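PDB 2IM5: nicotinate phosphoribosyltransferase from Porphyromonas gingivalis, which probably catalyses the ATP-dependent synthesis of nicotinate ribonucleotide from nicotinate and 5-phosphoribosyl 1-diphosphate, a step that feeds NAD biosynthesis. Local coordinates for residues 9-14 with 193-198; 119-124 with 165-170. All blocks are in the same frame, centred on the assembly; numbering follows the deposited sequence.

Interaction 1 (9-14 with 193-198); sequences DTDLYK and GTSNVH
Asp11 and Asn196 form a single beta bridge, their CA atoms 4.8 Å apart, where the chain entering helix 12-24 runs past the turn between strand 191-194 and helix 197-203. Two backbone bonds secure it: Leu12 N donates to Ser195 O at 2.9 Å, and Val197 N to Thr10 O at 3.2 Å. Thr10 O also receives a CA-H...O contact from Asn196. Ser195 carries its OG anti to its own backbone N (chi1 -178°), which brings the hydroxyl over the Asp11 carboxylate; it donates to OD1 at 2.7 Å from above the carboxylate plane. The same OG accepts from a water that in turn accepts from Tyr13 N, while Asp11 OD2 is hydrogen-bonded to Thr121 OG1. Farther along, Asn196 ND2 meets Asp9 OD1 at 2.9 Å, nearly along the C-O bond, with amide and carboxylate almost coplanar; Asp9 OD2 is salt-bridged to Arg170. The other end of that amide, OD1, caps Leu199 N. The apolar part is Val197 CG2, which rests on Leu12 CA at 3.8 Å and beside its CB, and His198 CB lies against the Asp9 backbone. Strand, short turn and N-capped helix in succession are characteristic of the parallel alpha/beta architecture of the family's barrel-like domain, here docked at the end of a strand onto the N-terminal segment.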
loop_
_atom_site.group_PDB
_atom_site.type_symbol
_atom_site.label_atom_id
_atom_site.label_comp_id
_atom_site.label_asym_id
_atom_site.label_seq_id
_atom_site.Cartn_x
_atom_site.Cartn_y
_atom_site.Cartn_z
ATOM N N ASP A 9 0.717 -13.603 -3.579
ATOM C CA ASP A 9 -0.023 -12.674 -4.433
ATOM C C ASP A 9 -0.633 -11.615 -3.519
ATOM O O ASP A 9 -1.822 -11.650 -3.190
ATOM C CB ASP A 9 -1.110 -13.418 -5.222
ATOM C CG ASP A 9 -1.791 -12.540 -6.266
ATOM O OD1 ASP A 9 -1.246 -11.474 -6.618
ATOM O OD2 ASP A 9 -2.875 -12.924 -6.753
ATOM N N THR A 10 0.215 -10.682 -3.102
ATOM C CA THR A 10 -0.169 -9.598 -2.209
ATOM C C THR A 10 0.934 -8.545 -2.289
ATOM O O THR A 10 1.938 -8.740 -2.987
ATOM C CB THR A 10 -0.300 -10.117 -0.751
ATOM O OG1 THR A 10 -0.767 -9.068 0.107
ATOM C CG2 THR A 10 1.040 -10.621 -0.244
ATOM N N ASP A 11 0.750 -7.430 -1.590
ATOM C CA ASP A 11 1.749 -6.368 -1.600
ATOM C C ASP A 11 2.875 -6.603 -0.606
ATOM O O ASP A 11 2.669 -7.170 0.466
ATOM C CB ASP A 11 1.102 -5.017 -1.312
ATOM C CG ASP A 11 0.348 -4.476 -2.505
ATOM O OD1 ASP A 11 0.947 -4.401 -3.596
ATOM O OD2 ASP A 11 -0.836 -4.123 -2.350
ATOM N N LEU A 12 4.071 -6.157 -0.977
ATOM C CA LEU A 12 5.237 -6.310 -0.120
ATOM C C LEU A 12 5.002 -5.748 1.278
ATOM O O LEU A 12 5.346 -6.378 2.273
ATOM C CB LEU A 12 6.438 -5.598 -0.743
ATOM C CG LEU A 12 7.662 -5.487 0.174
ATOM C CD1 LEU A 12 8.220 -6.881 0.447
ATOM C CD2 LEU A 12 8.721 -4.597 -0.475
ATOM N N TYR A 13 4.395 -4.567 1.355
ATOM C CA TYR A 13 4.185 -3.938 2.649
ATOM C C TYR A 13 3.348 -4.753 3.625
ATOM O O TYR A 13 3.435 -4.544 4.833
ATOM C CB TYR A 13 3.610 -2.523 2.473
ATOM C CG TYR A 13 2.130 -2.438 2.159
ATOM C CD1 TYR A 13 1.174 -2.485 3.178
ATOM C CD2 TYR A 13 1.686 -2.267 0.847
ATOM C CE1 TYR A 13 -0.184 -2.354 2.897
ATOM C CE2 TYR A 13 0.329 -2.138 0.552
ATOM C CZ TYR A 13 -0.603 -2.180 1.584
ATOM O OH TYR A 13 -1.949 -2.032 1.302
ATOM N N LYS A 14 2.547 -5.685 3.117
ATOM C CA LYS A 14 1.736 -6.516 3.997
ATOM C C LYS A 14 2.667 -7.419 4.810
ATOM O O LYS A 14 2.437 -7.651 6.000
ATOM C CB LYS A 14 0.740 -7.352 3.184
ATOM C CG LYS A 14 -0.267 -6.515 2.372
ATOM C CD LYS A 14 -1.488 -6.051 3.179
ATOM C CE LYS A 14 -1.130 -5.119 4.341
ATOM N NZ LYS A 14 -2.339 -4.513 4.988
ATOM N N GLY A 193 10.830 -2.301 -10.010
ATOM C CA GLY A 193 10.302 -3.570 -9.547
ATOM C C GLY A 193 8.800 -3.501 -9.362
ATOM O O GLY A 193 8.148 -2.606 -9.899
ATOM N N THR A 194 8.250 -4.442 -8.607
ATOM C CA THR A 194 6.815 -4.474 -8.362
ATOM C C THR A 194 6.504 -4.748 -6.895
ATOM O O THR A 194 7.289 -5.379 -6.180
ATOM C CB THR A 194 6.125 -5.559 -9.203
ATOM O OG1 THR A 194 4.720 -5.581 -8.902
ATOM C CG2 THR A 194 6.720 -6.920 -8.893
ATOM N N SER A 195 5.347 -4.266 -6.464
ATOM C CA SER A 195 4.912 -4.446 -5.098
ATOM C C SER A 195 4.347 -5.851 -4.915
ATOM O O SER A 195 4.365 -6.394 -3.806
ATOM C CB SER A 195 3.860 -3.392 -4.757
ATOM O OG SER A 195 3.451 -3.509 -3.411
ATOM N N ASN A 196 3.852 -6.434 -6.008
ATOM C CA ASN A 196 3.280 -7.779 -5.979
ATOM C C ASN A 196 4.406 -8.803 -5.847
ATOM O O ASN A 196 5.123 -9.083 -6.816
ATOM C CB ASN A 196 2.490 -8.040 -7.261
ATOM C CG ASN A 196 1.694 -9.320 -7.197
ATOM O OD1 ASN A 196 2.220 -10.381 -6.847
ATOM N ND2 ASN A 196 0.412 -9.235 -7.540
ATOM N N VAL A 197 4.556 -9.369 -4.654
ATOM C CA VAL A 197 5.632 -10.331 -4.395
ATOM C C VAL A 197 5.584 -11.560 -5.301
ATOM O O VAL A 197 6.625 -12.034 -5.767
ATOM C CB VAL A 197 5.628 -10.770 -2.916
ATOM C CG1 VAL A 197 6.849 -11.638 -2.616
ATOM C CG2 VAL A 197 5.614 -9.533 -2.022
ATOM N N HIS A 198 4.378 -12.066 -5.550
ATOM C CA HIS A 198 4.190 -13.220 -6.417
ATOM C C HIS A 198 4.685 -12.968 -7.847
ATOM O O HIS A 198 5.409 -13.791 -8.426
ATOM C CB HIS A 198 2.713 -13.615 -6.468
ATOM C CG HIS A 198 2.368 -14.504 -7.621
ATOM N ND1 HIS A 198 2.956 -15.737 -7.817
ATOM C CD2 HIS A 198 1.497 -14.335 -8.646
ATOM C CE1 HIS A 198 2.460 -16.290 -8.909
ATOM N NE2 HIS A 198 1.573 -15.459 -9.431
HETATM O O HOH W 1 4.507 -3.008 -1.091
#

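Interaction 2 (119-124 with 165-170); sequences WETPIL and FGMRRR
Met167 and Arg168 open a type I beta turn, Met167 to Arg170, in the loop that leaves parallel strand 162-164, and both pack on the first turn of helix 120-134. The helix offers Glu120, Thr121 and Leu124. Arg168 does most of the covering: its aliphatic part lies alongside Leu124, pointing the same way, with CD 3.5 Å from Leu124 CD1, and the side chain crosses that of Thr121 at about a right angle, CG 3.7 Å from Thr121 OG1. A bend at chi3 (-62°) then turns the guanidinium toward Glu120, where NH1 donates to OE2 at 3.1 Å in a salt bridge. The approach is on the syn side but 30° out of the carboxylate plane, and the two planar groups stand nearly perpendicular, so a single N-H makes the bond rather than a paired, two-pronged grip. Next to the arginine, Thr121, its hydroxyl already engaged by Asp11, butts its CG2, anti to the backbone N, into the Met167 side chain, only 3.3 Å from CG, tighter than ordinary carbon contact, and as near to SD. Where the backbones come closest, Leu124 O and Arg168 O lie 3.4 Å apart, two acceptors with no bond between them. Because Glu120 OE1 is held separately by Tyr13 OH and Lys14 NZ, the carboxylate is gripped at both oxygens and its rotation should be largely fixed, leaving Arg168 as the cationic partner contributed by the loop after strand 162-164.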
loop_
_atom_site.group_PDB
_atom_site.type_symbol
_atom_site.label_atom_id
_atom_site.label_comp_id
_atom_site.label_asym_id
_atom_site.label_seq_id
_atom_site.Cartn_x
_atom_site.Cartn_y
_atom_site.Cartn_z
ATOM N N TRP A 119 -5.086 -9.684 5.128
ATOM C CA TRP A 119 -6.318 -9.805 4.349
ATOM C C TRP A 119 -6.547 -8.667 3.351
ATOM O O TRP A 119 -7.085 -8.889 2.268
ATOM C CB TRP A 119 -7.552 -9.842 5.271
ATOM C CG TRP A 119 -7.814 -11.131 5.989
ATOM C CD1 TRP A 119 -7.756 -11.339 7.339
ATOM C CD2 TRP A 119 -8.253 -12.370 5.409
ATOM N NE1 TRP A 119 -8.140 -12.624 7.635
ATOM C CE2 TRP A 119 -8.448 -13.282 6.472
ATOM C CE3 TRP A 119 -8.504 -12.795 4.096
ATOM C CZ2 TRP A 119 -8.883 -14.598 6.267
ATOM C CZ3 TRP A 119 -8.938 -14.102 3.886
ATOM C CH2 TRP A 119 -9.124 -14.991 4.972
ATOM N N GLU A 120 -6.140 -7.452 3.714
ATOM C CA GLU A 120 -6.377 -6.269 2.881
ATOM C C GLU A 120 -6.231 -6.367 1.366
ATOM O O GLU A 120 -7.223 -6.270 0.637
ATOM C CB GLU A 120 -5.530 -5.083 3.348
ATOM C CG GLU A 120 -5.943 -3.773 2.659
ATOM C CD GLU A 120 -4.820 -2.748 2.574
ATOM O OE1 GLU A 120 -3.731 -3.014 3.124
ATOM O OE2 GLU A 120 -5.021 -1.677 1.952
ATOM N N THR A 121 -4.997 -6.524 0.897
ATOM C CA THR A 121 -4.732 -6.583 -0.533
ATOM C C THR A 121 -5.444 -7.718 -1.268
ATOM O O THR A 121 -6.062 -7.487 -2.303
ATOM C CB THR A 121 -3.206 -6.638 -0.811
ATOM O OG1 THR A 121 -2.607 -5.394 -0.419
ATOM C CG2 THR A 121 -2.936 -6.849 -2.297
ATOM N N PRO A 122 -5.367 -8.958 -0.749
ATOM C CA PRO A 122 -6.040 -10.073 -1.421
ATOM C C PRO A 122 -7.550 -9.838 -1.555
ATOM O O PRO A 122 -8.130 -10.056 -2.622
ATOM C CB PRO A 122 -5.722 -11.261 -0.517
ATOM C CG PRO A 122 -4.398 -10.889 0.077
ATOM C CD PRO A 122 -4.582 -9.438 0.402
ATOM N N ILE A 123 -8.186 -9.392 -0.475
ATOM C CA ILE A 123 -9.624 -9.136 -0.507
ATOM C C ILE A 123 -10.007 -8.067 -1.528
ATOM O O ILE A 123 -10.979 -8.232 -2.261
ATOM C CB ILE A 123 -10.163 -8.740 0.892
ATOM C CG1 ILE A 123 -10.138 -9.970 1.810
ATOM C CG2 ILE A 123 -11.587 -8.183 0.779
ATOM C CD1 ILE A 123 -10.719 -9.733 3.201
ATOM N N LEU A 124 -9.248 -6.978 -1.587
ATOM C CA LEU A 124 -9.551 -5.928 -2.548
ATOM C C LEU A 124 -9.353 -6.437 -3.980
ATOM O O LEU A 124 -10.160 -6.148 -4.867
ATOM C CB LEU A 124 -8.674 -4.695 -2.291
ATOM C CG LEU A 124 -9.026 -3.887 -1.033
ATOM C CD1 LEU A 124 -7.946 -2.853 -0.772
ATOM C CD2 LEU A 124 -10.387 -3.222 -1.194
ATOM N N PHE A 165 2.608 -0.578 -8.544
ATOM C CA PHE A 165 1.844 -0.602 -7.290
ATOM C C PHE A 165 0.336 -0.714 -7.555
ATOM O O PHE A 165 -0.443 -0.077 -6.849
ATOM C CB PHE A 165 2.021 0.712 -6.504
ATOM C CG PHE A 165 3.387 0.937 -5.923
ATOM C CD1 PHE A 165 4.370 -0.041 -5.971
ATOM C CD2 PHE A 165 3.671 2.146 -5.287
ATOM C CE1 PHE A 165 5.626 0.177 -5.390
ATOM C CE2 PHE A 165 4.916 2.378 -4.705
ATOM C CZ PHE A 165 5.897 1.391 -4.756
ATOM N N GLY A 166 -0.102 -1.493 -8.535
ATOM C CA GLY A 166 -1.538 -1.526 -8.792
ATOM C C GLY A 166 -2.334 -2.786 -8.489
ATOM O O GLY A 166 -3.413 -2.986 -9.055
ATOM N N MET A 167 -1.832 -3.627 -7.596
ATOM C CA MET A 167 -2.517 -4.867 -7.266
ATOM C C MET A 167 -3.949 -4.742 -6.735
ATOM O O MET A 167 -4.873 -5.348 -7.272
ATOM C CB MET A 167 -1.672 -5.676 -6.278
ATOM C CG MET A 167 -2.453 -6.729 -5.510
ATOM S SD MET A 167 -1.428 -8.100 -4.956
ATOM C CE MET A 167 -2.634 -9.407 -5.006
ATOM N N ARG A 168 -4.135 -3.955 -5.685
ATOM C CA ARG A 168 -5.452 -3.809 -5.085
ATOM C C ARG A 168 -6.609 -3.464 -6.018
ATOM O O ARG A 168 -7.736 -3.891 -5.778
ATOM C CB ARG A 168 -5.390 -2.806 -3.942
ATOM C CG ARG A 168 -4.788 -3.401 -2.683
ATOM C CD ARG A 168 -4.558 -2.333 -1.626
ATOM N NE ARG A 168 -3.603 -1.345 -2.110
ATOM C CZ ARG A 168 -3.288 -0.233 -1.463
ATOM N NH1 ARG A 168 -3.855 0.037 -0.294
ATOM N NH2 ARG A 168 -2.405 0.609 -1.986
ATOM N N ARG A 169 -6.341 -2.708 -7.079
ATOM C CA ARG A 169 -7.403 -2.339 -8.012
ATOM C C ARG A 169 -7.220 -2.872 -9.426
ATOM O O ARG A 169 -7.829 -2.364 -10.365
ATOM C CB ARG A 169 -7.554 -0.821 -8.056
ATOM C CG ARG A 169 -8.103 -0.266 -6.763
ATOM C CD ARG A 169 -8.283 1.230 -6.813
ATOM N NE ARG A 169 -8.755 1.719 -5.526
ATOM C CZ ARG A 169 -9.037 2.991 -5.276
ATOM N NH1 ARG A 169 -8.892 3.901 -6.232
ATOM N NH2 ARG A 169 -9.459 3.352 -4.071
ATOM N N ARG A 170 -6.383 -3.894 -9.575
ATOM C CA ARG A 170 -6.140 -4.485 -10.884
ATOM C C ARG A 170 -7.450 -5.028 -11.471
ATOM O O ARG A 170 -8.370 -5.378 -10.728
ATOM C CB ARG A 170 -5.129 -5.621 -10.758
ATOM C CG ARG A 170 -5.632 -6.822 -9.962
ATOM C CD ARG A 170 -4.508 -7.819 -9.701
ATOM N NE ARG A 170 -4.962 -9.004 -8.977
ATOM C CZ ARG A 170 -4.142 -9.888 -8.416
ATOM N NH1 ARG A 170 -2.826 -9.719 -8.500
ATOM N NH2 ARG A 170 -4.634 -10.933 -7.764
#

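Starting from the N terminus, residues 9-14 come first and wait until 193-198 for their partner, so interaction 1 closes the longer loop. Inside it, interaction 2 joins 119-124 to 165-170 across a short excursion; the two are nested and do not cross. Each pairs an N-terminal element, the start of helix 12-24 or of helix 120-134, with a loop that follows a strand of the parallel sheet, 191-194 or the neighbouring 162-164. Their centres lie about 10 Å apart, and they meet directly, Asp9 packing on Met167. Together they bind the N-terminal part of the chain to the C-terminal ends of two adjacent parallel strands.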